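Local coordinates for protein serpin-ZX (Arabidopsis thaliana, PDB 3LE2) that inhibits the cysteine protease metacaspase-9 through cleavage of its reactive centre loop and covalent binding, and restrains programmed cell death by limiting RD21A activity, at residues A[192-197]-A[365-370]; A[280-285]-A[333-338]; A[32-37]-A[382-387]. One frame throughout, in Å; residues are numbered along the deposited sequence. Where two conformers were deposited one is given.

Contact 1 (A[192-197]-A[365-370])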
loop_
_atom_site.group_PDB
_atom_site.type_symbol
_atom_site.label_atom_id
_atom_site.label_comp_id
_atom_site.label_asym_id
_atom_site.label_seq_id
_atom_site.Cartn_x
_atom_site.Cartn_y
_atom_site.Cartn_z
ATOM N N GLU A 192 -27.292 -5.558 1.932
ATOM C CA GLU A 192 -26.639 -6.846 2.147
ATOM C C GLU A 192 -25.279 -6.970 1.453
ATOM O O GLU A 192 -25.158 -6.758 0.244
ATOM C CB GLU A 192 -27.560 -7.993 1.704
ATOM C CG GLU A 192 -28.849 -8.105 2.536
ATOM C CD GLU A 192 -28.595 -8.115 4.055
ATOM O OE1 GLU A 192 -28.101 -9.141 4.578
ATOM O OE2 GLU A 192 -28.899 -7.103 4.734
ATOM N N PHE A 193 -24.257 -7.315 2.228
ATOM C CA PHE A 193 -22.957 -7.664 1.668
ATOM C C PHE A 193 -22.818 -9.187 1.714
ATOM O O PHE A 193 -23.125 -9.818 2.728
ATOM C CB PHE A 193 -21.828 -6.983 2.450
ATOM C CG PHE A 193 -20.463 -7.181 1.846
ATOM C CD1 PHE A 193 -19.923 -6.232 0.989
ATOM C CD2 PHE A 193 -19.726 -8.317 2.127
ATOM C CE1 PHE A 193 -18.681 -6.420 0.434
ATOM C CE2 PHE A 193 -18.480 -8.510 1.572
ATOM C CZ PHE A 193 -17.956 -7.567 0.725
ATOM N N HIS A 194 -22.371 -9.780 0.619
ATOM C CA HIS A 194 -22.284 -11.234 0.546
ATOM C C HIS A 194 -20.872 -11.693 0.872
ATOM O O HIS A 194 -19.936 -11.470 0.089
ATOM C CB HIS A 194 -22.716 -11.749 -0.844
ATOM C CG HIS A 194 -24.134 -11.418 -1.192
ATOM N ND1 HIS A 194 -24.525 -10.165 -1.613
ATOM C CD2 HIS A 194 -25.260 -12.169 -1.160
ATOM C CE1 HIS A 194 -25.828 -10.157 -1.826
ATOM N NE2 HIS A 194 -26.298 -11.362 -1.561
ATOM N N LEU A 195 -20.728 -12.327 2.033
ATOM C CA LEU A 195 -19.445 -12.837 2.506
ATOM C C LEU A 195 -18.999 -14.065 1.708
ATOM O O LEU A 195 -19.823 -14.792 1.159
ATOM C CB LEU A 195 -19.548 -13.194 3.984
ATOM C CG LEU A 195 -18.984 -12.282 5.076
ATOM C CD1 LEU A 195 -19.173 -10.809 4.803
ATOM C CD2 LEU A 195 -19.624 -12.656 6.415
ATOM N N LEU A 196 -17.693 -14.295 1.644
ATOM C CA LEU A 196 -17.157 -15.461 0.945
ATOM C C LEU A 196 -17.585 -16.794 1.591
ATOM O O LEU A 196 -17.672 -17.824 0.918
ATOM C CB LEU A 196 -15.625 -15.377 0.867
ATOM C CG LEU A 196 -15.024 -14.281 -0.023
ATOM C CD1 LEU A 196 -13.512 -14.132 0.208
ATOM C CD2 LEU A 196 -15.332 -14.553 -1.498
ATOM N N ASP A 197 -17.839 -16.779 2.895
ATOM C CA ASP A 197 -18.258 -18.002 3.583
ATOM C C ASP A 197 -19.713 -18.388 3.285
ATOM O O ASP A 197 -20.247 -19.316 3.889
ATOM C CB ASP A 197 -18.007 -17.916 5.102
ATOM C CG ASP A 197 -18.853 -16.862 5.784
ATOM O OD1 ASP A 197 -19.781 -16.322 5.140
ATOM O OD2 ASP A 197 -18.587 -16.573 6.976
ATOM N N VAL A 365 -22.253 -2.373 -8.326
ATOM C CA VAL A 365 -22.814 -2.624 -6.999
ATOM C C VAL A 365 -21.882 -3.532 -6.208
ATOM O O VAL A 365 -21.812 -4.732 -6.451
ATOM C CB VAL A 365 -24.224 -3.239 -7.092
ATOM C CG1 VAL A 365 -24.751 -3.611 -5.693
ATOM C CG2 VAL A 365 -25.169 -2.268 -7.800
ATOM N N ALA A 366 -21.141 -2.944 -5.281
ATOM C CA ALA A 366 -20.068 -3.669 -4.625
ATOM C C ALA A 366 -20.579 -4.337 -3.356
ATOM O O ALA A 366 -20.144 -4.022 -2.246
ATOM C CB ALA A 366 -18.921 -2.731 -4.311
ATOM N N ASP A 367 -21.515 -5.261 -3.530
ATOM C CA ASP A 367 -22.110 -5.952 -2.407
ATOM C C ASP A 367 -21.432 -7.292 -2.190
ATOM O O ASP A 367 -22.024 -8.218 -1.642
ATOM C CB ASP A 367 -23.601 -6.152 -2.654
ATOM C CG ASP A 367 -23.874 -7.032 -3.851
ATOM O OD1 ASP A 367 -22.918 -7.370 -4.583
ATOM O OD2 ASP A 367 -25.047 -7.393 -4.066
ATOM N N HIS A 368 -20.189 -7.398 -2.645
ATOM C CA HIS A 368 -19.395 -8.596 -2.415
ATOM C C HIS A 368 -17.921 -8.216 -2.515
ATOM O O HIS A 368 -17.609 -7.092 -2.891
ATOM C CB HIS A 368 -19.778 -9.705 -3.395
ATOM C CG HIS A 368 -19.768 -9.276 -4.827
ATOM N ND1 HIS A 368 -20.765 -8.496 -5.377
ATOM C CD2 HIS A 368 -18.891 -9.528 -5.830
ATOM C CE1 HIS A 368 -20.501 -8.278 -6.653
ATOM N NE2 HIS A 368 -19.370 -8.895 -6.954
ATOM N N PRO A 369 -17.013 -9.132 -2.136
ATOM C CA PRO A 369 -15.583 -8.794 -2.049
ATOM C C PRO A 369 -14.940 -8.271 -3.333
ATOM O O PRO A 369 -15.155 -8.794 -4.424
ATOM C CB PRO A 369 -14.940 -10.112 -1.618
ATOM C CG PRO A 369 -16.017 -10.758 -0.798
ATOM C CD PRO A 369 -17.292 -10.450 -1.547
ATOM N N PHE A 370 -14.130 -7.233 -3.165
ATOM C CA PHE A 370 -13.462 -6.569 -4.266
ATOM C C PHE A 370 -12.038 -6.231 -3.862
ATOM O O PHE A 370 -11.719 -6.217 -2.670
ATOM C CB PHE A 370 -14.223 -5.300 -4.672
ATOM C CG PHE A 370 -14.572 -4.374 -3.516
ATOM C CD1 PHE A 370 -15.760 -4.532 -2.815
ATOM C CD2 PHE A 370 -13.746 -3.313 -3.180
ATOM C CE1 PHE A 370 -16.105 -3.671 -1.760
ATOM C CE2 PHE A 370 -14.082 -2.444 -2.127
ATOM C CZ PHE A 370 -15.269 -2.623 -1.421
#
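H194 and D367 meet at one carbonyl oxygen. D367 O accepts two bonds from the same histidine. H194 N reaches it at 2.8 Å in a nearly straight bond (166° at the hydrogen). H194 ND1 reaches it at 3.2 Å, with the oxygen lying in the imidazole plane. The two donors come from opposite faces of the carbonyl plane. This double grip fixes the rotation of the H194 ring.

The tight part lies inward from this oxygen. F193 has CG anti to its backbone N (chi1 -174°), which carries the ring against the backbone of D367, H368 and P369. D367 O and H368 CA lie over one ring face, both offset toward its rim. The tip, F193 CZ, comes to 3.3 Å from H368 C and to 3.7 Å from P369 CD. The ring edge meets F370 CE1. P391 also packs on F193.

In the serpin fold, 192-194 is the end of a strand of sheet C, hairpin-paired with strand 200-207. The loop 365-370 leads from a sheet C strand into sheet B, with A366 at the centre of an inverse gamma turn. H368 uses both ring nitrogens. Its ND1 donates to D367 OD1 at 2.6 Å, in the ring plane, and its NE2 bonds P243 O. Two such acceptors would be consistent with a positively charged ring.

The outer side is less buried. F193 and P369 are buried, but L196 is partly exposed and little covered by 365-370, although L196 CG still meets P369 CG at 3.7 Å. D367 OD2 lies 3.6 Å from H194 CE1, without a hydrogen bond, and the carboxylate is turned 73° from that ring. E192 is exposed; its carboxylate leads away from 365-370 and bonds T202 OG1.

Contact 2 (A[280-285]-A[333-338])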
loop_
_atom_site.group_PDB
_atom_site.type_symbol
_atom_site.label_atom_id
_atom_site.label_comp_id
_atom_site.label_asym_id
_atom_site.label_seq_id
_atom_site.Cartn_x
_atom_site.Cartn_y
_atom_site.Cartn_z
ATOM N N PRO A 280 -19.859 0.062 -0.362
ATOM C CA PRO A 280 -19.901 -0.066 1.101
ATOM C C PRO A 280 -18.908 0.858 1.776
ATOM O O PRO A 280 -17.790 1.024 1.270
ATOM C CB PRO A 280 -19.473 -1.516 1.331
ATOM C CG PRO A 280 -18.629 -1.849 0.141
ATOM C CD PRO A 280 -19.324 -1.152 -1.003
ATOM N N LYS A 281 -19.299 1.453 2.902
ATOM C CA LYS A 281 -18.327 2.149 3.738
ATOM C C LYS A 281 -17.434 1.087 4.347
ATOM O O LYS A 281 -17.860 -0.060 4.497
ATOM C CB LYS A 281 -19.026 2.917 4.866
ATOM C CG LYS A 281 -19.902 4.061 4.398
ATOM C CD LYS A 281 -20.510 4.827 5.563
ATOM C CE LYS A 281 -19.491 5.741 6.242
ATOM N NZ LYS A 281 -20.052 6.343 7.491
ATOM N N PHE A 282 -16.207 1.454 4.700
ATOM C CA PHE A 282 -15.366 0.591 5.535
ATOM C C PHE A 282 -14.221 1.380 6.165
ATOM O O PHE A 282 -13.835 2.433 5.675
ATOM C CB PHE A 282 -14.822 -0.603 4.741
ATOM C CG PHE A 282 -14.131 -0.216 3.466
ATOM C CD1 PHE A 282 -14.857 -0.050 2.283
ATOM C CD2 PHE A 282 -12.759 -0.017 3.436
ATOM C CE1 PHE A 282 -14.214 0.304 1.084
ATOM C CE2 PHE A 282 -12.110 0.335 2.239
ATOM C CZ PHE A 282 -12.842 0.490 1.074
ATOM N N LYS A 283 -13.690 0.869 7.267
ATOM C CA LYS A 283 -12.583 1.523 7.949
ATOM C C LYS A 283 -11.814 0.469 8.713
ATOM O O LYS A 283 -12.375 -0.201 9.576
ATOM C CB LYS A 283 -13.092 2.583 8.929
ATOM C CG LYS A 283 -11.985 3.373 9.608
ATOM C CD LYS A 283 -12.529 4.348 10.659
ATOM C CE LYS A 283 -11.466 5.368 11.062
ATOM N NZ LYS A 283 -11.961 6.380 12.057
ATOM N N PHE A 284 -10.532 0.308 8.392
ATOM C CA PHE A 284 -9.723 -0.664 9.101
ATOM C C PHE A 284 -8.227 -0.431 8.963
ATOM O O PHE A 284 -7.772 0.296 8.078
ATOM C CB PHE A 284 -10.081 -2.091 8.676
ATOM C CG PHE A 284 -9.773 -2.393 7.235
ATOM C CD1 PHE A 284 -10.724 -2.171 6.249
ATOM C CD2 PHE A 284 -8.532 -2.907 6.867
ATOM C CE1 PHE A 284 -10.442 -2.463 4.910
ATOM C CE2 PHE A 284 -8.240 -3.189 5.534
ATOM C CZ PHE A 284 -9.196 -2.977 4.555
ATOM N N SER A 285 -7.465 -1.050 9.856
ATOM C CA SER A 285 -6.023 -1.022 9.757
ATOM C C SER A 285 -5.535 -2.458 9.585
ATOM O O SER A 285 -6.283 -3.414 9.790
ATOM C CB SER A 285 -5.412 -0.393 11.006
ATOM O OG SER A 285 -5.567 -1.262 12.116
ATOM N N ILE A 333 -6.839 2.200 6.215
ATOM C CA ILE A 333 -7.620 2.723 5.107
ATOM C C ILE A 333 -9.020 3.035 5.589
ATOM O O ILE A 333 -9.490 2.487 6.593
ATOM C CB ILE A 333 -7.659 1.763 3.892
ATOM C CG1 ILE A 333 -8.202 2.486 2.653
ATOM C CG2 ILE A 333 -8.478 0.517 4.208
ATOM C CD1 ILE A 333 -7.332 3.647 2.173
ATOM N N GLU A 334 -9.673 3.949 4.892
ATOM C CA GLU A 334 -11.029 4.323 5.246
ATOM C C GLU A 334 -11.771 4.825 4.031
ATOM O O GLU A 334 -11.220 5.570 3.216
ATOM C CB GLU A 334 -11.024 5.402 6.313
ATOM C CG GLU A 334 -12.378 6.036 6.504
ATOM C CD GLU A 334 -12.392 7.032 7.645
ATOM O OE1 GLU A 334 -11.324 7.613 7.952
ATOM O OE2 GLU A 334 -13.477 7.233 8.232
ATOM N N VAL A 335 -13.023 4.407 3.918
ATOM C CA VAL A 335 -13.898 4.905 2.874
ATOM C C VAL A 335 -15.211 5.411 3.476
ATOM O O VAL A 335 -15.957 4.651 4.098
ATOM C CB VAL A 335 -14.176 3.820 1.807
ATOM C CG1 VAL A 335 -15.369 4.201 0.952
ATOM C CG2 VAL A 335 -12.945 3.600 0.946
ATOM N N ASN A 336 -15.474 6.705 3.300
ATOM C CA ASN A 336 -16.751 7.287 3.704
ATOM C C ASN A 336 -17.232 8.333 2.685
ATOM O O ASN A 336 -16.721 8.393 1.552
ATOM C CB ASN A 336 -16.686 7.844 5.143
ATOM C CG ASN A 336 -15.678 8.973 5.293
ATOM O OD1 ASN A 336 -15.510 9.791 4.394
ATOM N ND2 ASN A 336 -15.010 9.027 6.438
ATOM N N GLU A 337 -18.202 9.151 3.083
ATOM C CA GLU A 337 -18.853 10.085 2.152
ATOM C C GLU A 337 -18.087 11.368 1.879
ATOM O O GLU A 337 -18.359 12.048 0.895
ATOM C CB GLU A 337 -20.244 10.492 2.667
ATOM C CG GLU A 337 -21.262 9.369 2.745
ATOM C CD GLU A 337 -21.194 8.615 4.056
ATOM O OE1 GLU A 337 -20.217 8.812 4.811
ATOM O OE2 GLU A 337 -22.121 7.828 4.321
ATOM N N GLU A 338 -17.131 11.688 2.742
ATOM C CA GLU A 338 -16.507 13.011 2.765
ATOM C C GLU A 338 -15.820 13.440 1.459
ATOM O O GLU A 338 -14.848 12.819 1.012
ATOM C CB GLU A 338 -15.547 13.119 3.957
ATOM C CG GLU A 338 -16.179 12.667 5.266
ATOM C CD GLU A 338 -15.285 12.888 6.463
ATOM O OE1 GLU A 338 -14.447 12.009 6.760
ATOM O OE2 GLU A 338 -15.429 13.941 7.113
HETATM O O HOH W 1 -23.170 7.321 7.010
#
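Residues F282-F284 and I333-V335 pair as antiparallel strands of serpin sheet A, at the end known as the breach. The chain leaves this sheet through N336-E338 toward the reactive centre loop. In serpins the cleaved loop enters sheet A beside the strand that ends here. The present structure is the native stressed form, with strand 326-335 paired to strand 167-176.

Four backbone bonds join F282 to V335 and F284 to I333. V335 N to F282 O is short and straight (2.8 Å, 174°). F282 N to V335 O is longer, at 3.3 Å. K283 and E334 form the non-hydrogen-bonded pair between them.

The face with F282, F284, I333 and V335 looks inward. F284 has CG between its backbone N and carbonyl carbon (chi1 65°), and this lays the ring over the neighbouring strand. I333 CG2 sits over one face of it, 3.8 Å from the centroid, in a CH-pi contact. V335 CB does the same to F282, again 3.8 Å from the centroid. At the edge of the F282 ring, I333 CG2 comes near the ring plane. F370 and L372 also touch F282, and M238 touches both I333 and V335.

On the other face K283 and E334 run side by side as extended chains. Their charges stay beyond salt-bridge range.

At the strand end N336 OD1 accepts from E338 N, an Asx turn, and N336 O accepts from W179 NE1. E337 holds T188 OG1 with OE2. K281 crosses E337 at about a right angle and bends at chi3 (76°). A long salt bridge joins K281 NZ to E337 OE1 at 3.6 Å. A water donates to E337 OE2 at 2.9 Å and accepts a weak bond from K281 NZ at 3.3 Å.

Contact 3 (A[32-37]-A[382-387])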
loop_
_atom_site.group_PDB
_atom_site.type_symbol
_atom_site.label_atom_id
_atom_site.label_comp_id
_atom_site.label_asym_id
_atom_site.label_seq_id
_atom_site.Cartn_x
_atom_site.Cartn_y
_atom_site.Cartn_z
ATOM N N ASN A 32 -9.998 -8.615 6.124
ATOM C CA ASN A 32 -9.626 -7.507 5.264
ATOM C C ASN A 32 -8.114 -7.355 5.249
ATOM O O ASN A 32 -7.451 -7.695 6.234
ATOM C CB ASN A 32 -10.275 -6.218 5.766
ATOM C CG ASN A 32 -11.772 -6.223 5.596
ATOM O OD1 ASN A 32 -12.297 -6.846 4.673
ATOM N ND2 ASN A 32 -12.474 -5.535 6.489
ATOM N N VAL A 33 -7.580 -6.850 4.137
ATOM C CA VAL A 33 -6.155 -6.563 4.015
ATOM C C VAL A 33 -5.938 -5.145 3.465
ATOM O O VAL A 33 -6.675 -4.701 2.587
ATOM C CB VAL A 33 -5.463 -7.542 3.033
ATOM C CG1 VAL A 33 -4.002 -7.132 2.813
ATOM C CG2 VAL A 33 -5.563 -8.962 3.513
ATOM N N ILE A 34 -4.936 -4.439 3.979
ATOM C CA ILE A 34 -4.451 -3.207 3.340
ATOM C C ILE A 34 -2.962 -3.113 3.650
ATOM O O ILE A 34 -2.566 -3.362 4.780
ATOM C CB ILE A 34 -5.178 -1.938 3.845
ATOM C CG1 ILE A 34 -4.792 -0.716 3.010
ATOM C CG2 ILE A 34 -4.882 -1.679 5.322
ATOM C CD1 ILE A 34 -5.351 -0.732 1.591
ATOM N N PHE A 35 -2.136 -2.797 2.649
ATOM C CA PHE A 35 -0.706 -2.588 2.894
ATOM C C PHE A 35 -0.092 -1.707 1.817
ATOM O O PHE A 35 -0.655 -1.564 0.750
ATOM C CB PHE A 35 0.038 -3.925 2.967
ATOM C CG PHE A 35 0.283 -4.558 1.620
ATOM C CD1 PHE A 35 -0.708 -5.299 0.999
ATOM C CD2 PHE A 35 1.504 -4.414 0.988
ATOM C CE1 PHE A 35 -0.493 -5.894 -0.254
ATOM C CE2 PHE A 35 1.736 -4.994 -0.260
ATOM C CZ PHE A 35 0.735 -5.736 -0.886
ATOM N N SER A 36 1.066 -1.123 2.098
ATOM C CA SER A 36 1.715 -0.246 1.138
ATOM C C SER A 36 2.944 -0.890 0.487
ATOM O O SER A 36 3.995 -1.018 1.115
ATOM C CB SER A 36 2.109 1.075 1.809
ATOM O OG SER A 36 2.910 1.855 0.945
ATOM N N PRO A 37 2.814 -1.291 -0.784
ATOM C CA PRO A 37 3.911 -1.903 -1.547
ATOM C C PRO A 37 5.086 -0.936 -1.689
ATOM O O PRO A 37 6.237 -1.349 -1.624
ATOM C CB PRO A 37 3.283 -2.160 -2.929
ATOM C CG PRO A 37 1.814 -2.095 -2.720
ATOM C CD PRO A 37 1.578 -1.168 -1.573
ATOM N N VAL A 382 2.094 2.911 -6.790
ATOM C CA VAL A 382 0.977 2.395 -5.983
ATOM C C VAL A 382 1.221 2.580 -4.479
ATOM O O VAL A 382 2.175 2.026 -3.944
ATOM C CB VAL A 382 0.757 0.893 -6.286
ATOM C CG1 VAL A 382 -0.284 0.263 -5.338
ATOM C CG2 VAL A 382 0.391 0.707 -7.768
ATOM N N LEU A 383 0.368 3.354 -3.801
ATOM C CA LEU A 383 0.478 3.526 -2.339
ATOM C C LEU A 383 -0.062 2.352 -1.540
ATOM O O LEU A 383 0.521 1.973 -0.529
ATOM C CB LEU A 383 -0.250 4.783 -1.855
ATOM C CG LEU A 383 0.450 6.106 -2.114
ATOM C CD1 LEU A 383 0.376 6.425 -3.619
ATOM C CD2 LEU A 383 -0.205 7.196 -1.290
ATOM N N PHE A 384 -1.202 1.812 -1.966
ATOM C CA PHE A 384 -1.880 0.763 -1.202
ATOM C C PHE A 384 -2.486 -0.267 -2.128
ATOM O O PHE A 384 -3.011 0.081 -3.186
ATOM C CB PHE A 384 -3.039 1.338 -0.364
ATOM C CG PHE A 384 -2.613 2.259 0.746
ATOM C CD1 PHE A 384 -1.962 1.764 1.868
ATOM C CD2 PHE A 384 -2.906 3.619 0.688
ATOM C CE1 PHE A 384 -1.589 2.612 2.905
ATOM C CE2 PHE A 384 -2.530 4.469 1.717
ATOM C CZ PHE A 384 -1.867 3.965 2.828
ATOM N N ILE A 385 -2.421 -1.527 -1.711
ATOM C CA ILE A 385 -3.226 -2.598 -2.286
ATOM C C ILE A 385 -3.984 -3.266 -1.138
ATOM O O ILE A 385 -3.448 -3.425 -0.043
ATOM C CB ILE A 385 -2.359 -3.661 -2.993
ATOM C CG1 ILE A 385 -1.491 -3.016 -4.069
ATOM C CG2 ILE A 385 -3.233 -4.790 -3.582
ATOM C CD1 ILE A 385 -0.510 -3.973 -4.721
ATOM N N GLY A 386 -5.233 -3.646 -1.376
ATOM C CA GLY A 386 -6.016 -4.263 -0.319
ATOM C C GLY A 386 -7.183 -5.079 -0.841
ATOM O O GLY A 386 -7.477 -5.098 -2.042
ATOM N N GLN A 387 -7.851 -5.761 0.073
ATOM C CA GLN A 387 -9.083 -6.449 -0.253
ATOM C C GLN A 387 -10.092 -6.151 0.839
ATOM O O GLN A 387 -9.748 -6.157 2.021
ATOM C CB GLN A 387 -8.855 -7.952 -0.363
ATOM C CG GLN A 387 -8.670 -8.706 0.952
ATOM C CD GLN A 387 -8.714 -10.204 0.721
ATOM O OE1 GLN A 387 -8.685 -10.658 -0.427
ATOM N NE2 GLN A 387 -8.806 -10.984 1.803
#
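S36 OG has several partners. It donates to L383 O at 2.8 Å, in the carbonyl plane. It also bonds S39 OG and, as the N-cap of helix 37-49, caps a backbone N just past the segment. OG stands anti to its own backbone N (chi1 171°), which places it beside the carbonyl carbon, where it meets L383 O. S36 N is bonded to H329 NE2. This is the shutter region of the serpin fold, where the start of this helix meets sheets A and B.

Strand 33-35 runs antiparallel to strand 382-387 in sheet B. Backbone bonds pair V33 with Q387 and F35 with I385. Between them I34 faces G386, and the two CA atoms are only 4.1 Å apart. G386 has no side chain, and this lets V33 O come to 3.0 Å from G386 CA and I34 CD1 sit close by. I34 CD1 extends over this side of the sheet to F384 CB at 3.7 Å. L383 and F384 both face V374 in a classic beta bulge.

On the opposite face F35 lies alongside I385, CE1 to CB at 4.0 Å. P37 CG meets I385 CD1 at 3.6 Å. V33 crosses the extended chain of Q387, CB to CG at 4.0 Å. Helix 5-25 touches this face through A20 on F35 and I24 on Q387.

At the far end N32 OD1 accepts from V389 N, N32 ND2 donates to D390 O, and Q387 NE2 bonds S31 O. Every touching residue is buried. Protein partners meet the polar side-chain atoms of S36 and N32, so neither need depend on solvent.

In the fold
From the N terminus, 32-37 comes first, after helix 5-25. It pairs with 382-387, near the end of the chain, so contact 3 closes the widest loop. Within that loop 192-197 pairs later with 365-370 in contact 1. Within contact 1 in turn, 280-285 meets 333-338 in contact 2. The three nest and none cross. Contact 1 joins the sheet C hairpin to the loop entering sheet B, contact 2 joins two strands of sheet A, and contact 3 adds the short strand 33-35 to sheet B. Contacts 1 and 2 touch where F370 packs on P280 and F282. Contacts 2 and 3 touch where F284 packs on N32 and I34.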